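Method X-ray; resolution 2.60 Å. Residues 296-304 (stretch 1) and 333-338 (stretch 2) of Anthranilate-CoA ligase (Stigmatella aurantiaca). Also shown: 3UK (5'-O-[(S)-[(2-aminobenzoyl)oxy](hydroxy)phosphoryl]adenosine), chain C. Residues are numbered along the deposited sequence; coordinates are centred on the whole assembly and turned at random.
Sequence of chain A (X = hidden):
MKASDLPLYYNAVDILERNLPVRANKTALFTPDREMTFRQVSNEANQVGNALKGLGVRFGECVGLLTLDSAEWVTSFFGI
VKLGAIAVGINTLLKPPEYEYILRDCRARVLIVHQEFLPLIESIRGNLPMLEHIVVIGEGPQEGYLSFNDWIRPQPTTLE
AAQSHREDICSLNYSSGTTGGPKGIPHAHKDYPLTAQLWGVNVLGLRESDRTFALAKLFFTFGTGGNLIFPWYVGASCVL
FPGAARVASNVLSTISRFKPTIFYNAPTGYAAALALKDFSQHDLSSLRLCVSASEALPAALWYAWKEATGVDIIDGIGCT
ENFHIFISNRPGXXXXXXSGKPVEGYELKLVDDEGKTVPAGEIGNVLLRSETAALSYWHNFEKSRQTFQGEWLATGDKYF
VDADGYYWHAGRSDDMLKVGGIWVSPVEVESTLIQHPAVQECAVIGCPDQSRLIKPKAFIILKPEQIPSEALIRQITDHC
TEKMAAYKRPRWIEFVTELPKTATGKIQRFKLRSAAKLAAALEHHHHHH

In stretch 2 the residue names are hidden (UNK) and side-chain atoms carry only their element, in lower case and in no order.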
# COMPACT_ATOMS: atom_id res chain seq x y z
N ALA A 296 1.60 -8.29 7.75
CA ALA A 296 2.29 -8.30 9.04
C ALA A 296 3.78 -8.62 8.89
O ALA A 296 4.15 -9.61 8.26
CB ALA A 296 1.63 -9.28 9.99
N LEU A 297 4.62 -7.77 9.47
CA LEU A 297 6.07 -7.98 9.45
C LEU A 297 6.49 -8.96 10.54
O LEU A 297 6.35 -8.67 11.73
CB LEU A 297 6.81 -6.65 9.62
CG LEU A 297 8.33 -6.74 9.68
CD1 LEU A 297 8.91 -7.05 8.30
CD2 LEU A 297 8.94 -5.47 10.25
N PRO A 298 7.02 -10.12 10.13
CA PRO A 298 7.49 -11.15 11.07
C PRO A 298 8.59 -10.61 11.97
O PRO A 298 9.41 -9.80 11.53
CB PRO A 298 8.04 -12.24 10.15
CG PRO A 298 7.36 -12.03 8.85
CD PRO A 298 7.19 -10.54 8.73
N ALA A 299 8.62 -11.07 13.22
CA ALA A 299 9.63 -10.63 14.17
C ALA A 299 11.03 -11.01 13.70
O ALA A 299 11.99 -10.27 13.92
CB ALA A 299 9.35 -11.21 15.55
N ALA A 300 11.13 -12.16 13.05
CA ALA A 300 12.40 -12.66 12.54
C ALA A 300 12.98 -11.72 11.49
O ALA A 300 14.20 -11.55 11.39
CB ALA A 300 12.24 -14.06 11.96
N LEU A 301 12.11 -11.10 10.70
CA LEU A 301 12.54 -10.14 9.69
C LEU A 301 12.94 -8.81 10.31
O LEU A 301 13.86 -8.14 9.82
CB LEU A 301 11.45 -9.92 8.64
CG LEU A 301 11.49 -10.86 7.43
CD1 LEU A 301 10.40 -10.50 6.43
CD2 LEU A 301 12.86 -10.81 6.77
N TRP A 302 12.26 -8.43 11.39
CA TRP A 302 12.57 -7.18 12.07
C TRP A 302 13.97 -7.25 12.68
O TRP A 302 14.73 -6.28 12.60
CB TRP A 302 11.54 -6.88 13.17
CG TRP A 302 11.70 -5.51 13.76
CD1 TRP A 302 11.04 -4.37 13.40
CD2 TRP A 302 12.59 -5.13 14.83
NE1 TRP A 302 11.46 -3.31 14.16
CE2 TRP A 302 12.40 -3.75 15.05
CE3 TRP A 302 13.51 -5.82 15.61
CZ2 TRP A 302 13.11 -3.05 16.03
CZ3 TRP A 302 14.22 -5.13 16.58
CH2 TRP A 302 14.01 -3.76 16.78
N TYR A 303 14.31 -8.39 13.27
CA TYR A 303 15.62 -8.57 13.87
C TYR A 303 16.71 -8.71 12.81
O TYR A 303 17.80 -8.16 12.96
CB TYR A 303 15.64 -9.78 14.81
CG TYR A 303 14.88 -9.56 16.10
CD1 TYR A 303 15.28 -8.59 17.01
CD2 TYR A 303 13.77 -10.33 16.41
CE1 TYR A 303 14.59 -8.39 18.19
CE2 TYR A 303 13.07 -10.13 17.59
CZ TYR A 303 13.48 -9.16 18.48
OH TYR A 303 12.79 -8.97 19.65
N ALA A 304 16.41 -9.44 11.75
CA ALA A 304 17.37 -9.67 10.67
C ALA A 304 17.76 -8.36 10.00
O ALA A 304 18.90 -8.18 9.57
CB ALA A 304 16.81 -10.65 9.65
N UNK A 333 8.77 3.17 20.75
CA UNK A 333 8.04 1.99 21.22
C UNK A 333 7.80 0.99 20.10
O UNK A 333 6.92 1.18 19.25
o UNK A 333 4.79 1.37 22.80
c UNK A 333 6.01 1.26 22.55
c UNK A 333 6.71 2.41 21.85
o UNK A 333 6.68 0.25 22.85
N UNK A 334 8.58 -0.09 20.10
CA UNK A 334 8.47 -1.13 19.09
C UNK A 334 8.36 -2.52 19.71
O UNK A 334 9.19 -2.91 20.53
c UNK A 334 9.79 0.18 17.37
c UNK A 334 10.95 0.23 16.41
c UNK A 334 9.69 -1.14 18.14
c UNK A 334 9.60 -2.31 17.17
N UNK A 335 7.32 -3.26 19.32
CA UNK A 335 7.25 -4.67 19.64
C UNK A 335 7.26 -5.48 18.35
O UNK A 335 6.26 -5.53 17.63
n UNK A 335 4.28 -7.13 24.69
c UNK A 335 5.40 -6.46 24.43
n UNK A 335 6.14 -6.00 25.43
n UNK A 335 5.77 -6.26 23.18
c UNK A 335 5.79 -6.48 20.72
c UNK A 335 6.00 -4.99 20.47
c UNK A 335 5.03 -6.73 22.01
N UNK A 336 8.41 -6.11 18.05
CA UNK A 336 8.64 -6.87 16.81
C UNK A 336 7.58 -7.94 16.56
O UNK A 336 7.36 -8.81 17.41
c UNK A 336 10.00 -7.52 17.05
c UNK A 336 9.60 -6.10 18.91
c UNK A 336 10.69 -6.60 18.00
N UNK A 337 6.92 -7.87 15.41
CA UNK A 337 5.91 -8.84 15.05
C UNK A 337 4.49 -8.31 15.22
O UNK A 337 3.54 -8.89 14.69
N UNK A 338 4.35 -7.22 15.96
CA UNK A 338 3.04 -6.65 16.24
C UNK A 338 2.77 -5.40 15.41
O UNK A 338 3.69 -4.84 14.80
o UNK A 338 3.75 -5.21 18.06
c UNK A 338 2.91 -6.31 17.73
C10 3UK C . -3.52 -5.73 5.47
C15 3UK C . -1.71 -5.42 7.16
C17 3UK C . -0.89 -6.65 9.00
C21 3UK C . -4.74 -5.67 6.34
C26 3UK C . -2.12 -0.14 3.38
C28 3UK C . -0.50 0.77 4.93
O01 3UK C . -2.24 -2.36 2.44
C02 3UK C . -2.86 -1.35 2.72
O03 3UK C . -4.14 -1.12 2.12
P04 3UK C . -4.88 -2.26 1.31
O05 3UK C . -6.23 -1.69 0.76
O06 3UK C . -5.23 -3.53 2.23
C07 3UK C . -5.37 -3.37 3.65
C08 3UK C . -5.23 -4.71 4.29
O09 3UK C . -3.86 -5.16 4.22
N11 3UK C . -2.44 -5.00 6.07
C12 3UK C . -1.97 -3.79 5.64
N13 3UK C . -0.94 -3.43 6.46
C14 3UK C . -0.76 -4.42 7.41
N16 3UK C . -1.76 -6.51 7.96
N18 3UK C . 0.03 -5.75 9.28
C19 3UK C . 0.15 -4.63 8.54
N20 3UK C . 1.14 -3.67 8.85
O22 3UK C . -5.42 -6.91 6.30
C23 3UK C . -5.57 -4.63 5.73
O24 3UK C . -6.96 -4.93 5.93
O25 3UK C . -4.03 -2.70 0.13
C27 3UK C . -1.16 -0.34 4.34
C29 3UK C . -0.85 2.10 4.54
C30 3UK C . -1.82 2.31 3.58
C31 3UK C . -2.47 1.20 2.99
N32 3UK C . -3.50 1.42 1.98

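Position 333 carries four side-chain atoms, two carbons with two oxygens on the second, the pattern of a short carboxylate. None of them comes near stretch 1, and both oxygens are hydrogen-bonded elsewhere in the structure. With a single carbon between CA and the carboxylate, the residue is Asp333.

Four carbons make up the side chain at position 334. It forks at the first, with one arm of two carbons and one of a single carbon, and its CA-to-CB bond points toward stretch 1. The one-carbon arm lies 3.7 Å from Trp302 NE1. A beta-branched, purely aliphatic chain of this shape is isoleucine, so this is Ile334, and its CG2 also packs 3.8 Å from Trp302 CZ2.

At position 335 three carbons lead to a nitrogen and then to a carbon bearing two more nitrogens. The CA-to-CB bond of this guanidinium chain points away from stretch 1, and the chain touches nothing there; its terminal nitrogens find partners elsewhere in the structure. It is Arg335.

The three carbons at position 336 close a ring onto the backbone nitrogen. CB is 4.0 Å from Ala299 CB, and the ring also packs against Trp302 and Tyr303. The closed ring identifies Pro336, whose CG sits over one face of the Trp302 indole, 4.0 Å from the centroid of the six-membered ring and 21° off its normal. This places a proline C-H group against the aromatic pi cloud. The same CG approaches Tyr303 OH at 3.6 Å, so the ring touches three residues of the helix.

Position 337 has no side-chain atoms. Its CA reaches Leu297 O at 3.4 Å in a CA-H...O contact, with an angle of 159° at the hydrogen. The phi/psi of 103/-16 would jam a CB against the preceding carbonyl oxygen, and an ideal CB would also stand a tight 3.5 Å from Ala299 CB. The residue is Gly337.

Position 338 carries one carbon followed by one oxygen; its CA-to-CB bond points away from stretch 1, and the side chain makes no contact with it. This is Ser338, whose OG donates to Arg335 O at 2.6 Å; its backbone N donates to the same Arg335 O at 3.0 Å, closing a type II turn.

The contact thus rests on packing, without a hydrogen bond between the stretches, and buries 310 Å² in all. The turn from Arg335 to Ser338 sets Pro336 against Ala299, Trp302 and Tyr303, and brings Gly337 to the backbone leading into the helix. Ile334 extends the apolar surface along the Trp302 indole, whereas Asp333, Arg335 and Ser338 direct their polar groups to other partners.

Stretch 2 (333-338) DIRPGS
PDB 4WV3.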